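Local coordinates for hypothetical UPF0270 protein PA3463 (Pseudomonas aeruginosa, PDB 1Y0N), which is of unknown function and belongs to the uncharacterised UPF0270 family of small proteins, at residues 8-12 against 13-17. Sequence-based numbering, arbitrary orientation.
Sequences DLLEA and DTLNN
An N-cap opens helix 12-24: E11, the last residue before the helix, in the connection after strand 3-4, folds its carboxylate back over the first turn and meets D13 and T14. E11 CG stands anti to the backbone N of E11 (chi1 -166°) and the chain then bends at chi2 (-84°), which brings the carboxylate back to the amide groups at the helix start. E11 OE2 accepts from D13 N at 3.2 Å, the donor lying above the carboxylate plane rather than within it. E11 OE1 accepts from T14 N at 3.1 Å, a doubtful bond because the modelled place of this oxygen is less certain. The carboxylate thus takes up the N-H of D13 and, less surely, that of T14, and the positive end of the helix dipole probably favours its negative charge. The carboxylate of D13 is turned nearly perpendicular to that of E11, with D13 OD2 4.4 Å from E11 OE2, so two like charges sit close together at this exposed end.

Regular helix bonding begins at the cap itself: L15 N bonds E11 O at 3.0 Å, and N16 N follows to A12 O at 3.0 Å. The side chain of N16 lies near that same carbonyl, but its OD1 is hydrogen-bonded to R44 of helix 36-48. On the inner side of the turn L10, just before the cap, packs against L15, and both leucines rest on I54 of strand 52-56, joining the helix start to the sheet. Their closest approach is L10 CB to L15 CB, 4.2 Å.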
loop_
_atom_site.group_PDB
_atom_site.type_symbol
_atom_site.label_atom_id
_atom_site.label_comp_id
_atom_site.label_asym_id
_atom_site.label_seq_id
_atom_site.Cartn_x
_atom_site.Cartn_y
_atom_site.Cartn_z
ATOM N N ASP A 8 -0.808 9.399 1.985
ATOM C CA ASP A 8 -1.237 10.790 1.749
ATOM C C ASP A 8 -0.136 11.656 1.125
ATOM O O ASP A 8 -0.388 12.766 0.677
ATOM C CB ASP A 8 -1.764 11.433 3.034
ATOM C CG ASP A 8 -0.880 11.182 4.236
ATOM O OD1 ASP A 8 -0.907 10.051 4.813
ATOM O OD2 ASP A 8 -0.184 12.133 4.642
ATOM N N LEU A 9 1.066 11.099 1.046
ATOM C CA LEU A 9 2.168 11.761 0.359
ATOM C C LEU A 9 2.121 11.399 -1.134
ATOM O O LEU A 9 2.773 12.053 -1.935
ATOM C CB LEU A 9 3.496 11.337 1.000
ATOM C CG LEU A 9 4.795 12.059 0.633
ATOM C CD1 LEU A 9 4.735 13.494 1.181
ATOM C CD2 LEU A 9 6.000 11.292 1.173
ATOM N N LEU A 10 1.318 10.395 -1.507
ATOM C CA LEU A 10 1.335 9.858 -2.872
ATOM C C LEU A 10 0.491 10.610 -3.875
ATOM O O LEU A 10 -0.588 11.131 -3.591
ATOM C CB LEU A 10 0.997 8.367 -2.961
ATOM C CG LEU A 10 2.055 7.358 -2.539
ATOM C CD1 LEU A 10 1.525 5.985 -2.761
ATOM C CD2 LEU A 10 3.406 7.519 -3.237
ATOM N N GLU A 11 1.044 10.648 -5.068
ATOM C CA GLU A 11 0.365 11.156 -6.253
ATOM C C GLU A 11 -0.933 10.326 -6.420
ATOM O O GLU A 11 -0.891 9.090 -6.353
ATOM C CB GLU A 11 1.367 10.986 -7.413
ATOM C CG GLU A 11 1.036 11.740 -8.671
ATOM C CD GLU A 11 0.066 10.967 -9.517
ATOM O OE1 GLU A 11 0.404 9.825 -9.885
ATOM O OE2 GLU A 11 -1.029 11.490 -9.777
ATOM N N ALA A 12 -2.084 10.975 -6.605
ATOM C CA ALA A 12 -3.370 10.244 -6.512
ATOM C C ALA A 12 -3.530 9.059 -7.468
ATOM O O ALA A 12 -4.053 7.997 -7.079
ATOM C CB ALA A 12 -4.579 11.214 -6.601
ATOM N N ASP A 13 -3.038 9.203 -8.697
ATOM C CA ASP A 13 -3.130 8.118 -9.677
ATOM C C ASP A 13 -2.206 6.963 -9.392
ATOM O O ASP A 13 -2.576 5.825 -9.643
ATOM C CB ASP A 13 -2.861 8.588 -11.124
ATOM C CG ASP A 13 -4.040 9.369 -11.723
ATOM O OD1 ASP A 13 -5.148 9.411 -11.114
ATOM O OD2 ASP A 13 -3.845 9.965 -12.805
ATOM N N THR A 14 -0.989 7.245 -8.951
ATOM C CA THR A 14 -0.157 6.135 -8.605
ATOM C C THR A 14 -0.810 5.413 -7.406
ATOM O O THR A 14 -0.841 4.227 -7.415
ATOM C CB THR A 14 1.419 6.416 -8.427
ATOM O OG1 THR A 14 1.746 6.703 -7.053
ATOM C CG2 THR A 14 1.959 7.504 -9.342
ATOM N N LEU A 15 -1.374 6.131 -6.433
ATOM C CA LEU A 15 -2.055 5.444 -5.303
ATOM C C LEU A 15 -3.209 4.531 -5.772
ATOM O O LEU A 15 -3.385 3.430 -5.260
ATOM C CB LEU A 15 -2.548 6.414 -4.215
ATOM C CG LEU A 15 -3.268 5.807 -2.986
ATOM C CD1 LEU A 15 -2.502 4.637 -2.307
ATOM C CD2 LEU A 15 -3.536 6.849 -1.939
ATOM N N ASN A 16 -3.981 4.991 -6.763
ATOM C CA ASN A 16 -5.142 4.206 -7.265
ATOM C C ASN A 16 -4.720 2.939 -7.895
ATOM O O ASN A 16 -5.338 1.902 -7.653
ATOM C CB ASN A 16 -6.032 5.010 -8.237
ATOM C CG ASN A 16 -6.668 6.208 -7.565
ATOM O OD1 ASN A 16 -6.892 6.192 -6.352
ATOM N ND2 ASN A 16 -6.923 7.282 -8.346
ATOM N N ASN A 17 -3.655 3.035 -8.698
ATOM C CA ASN A 17 -3.024 1.902 -9.349
ATOM C C ASN A 17 -2.457 0.913 -8.302
ATOM O O ASN A 17 -2.622 -0.282 -8.442
ATOM C CB ASN A 17 -1.862 2.344 -10.295
ATOM C CG ASN A 17 -2.326 3.165 -11.532
ATOM O OD1 ASN A 17 -3.429 2.995 -12.033
ATOM N ND2 ASN A 17 -1.444 4.046 -12.023
#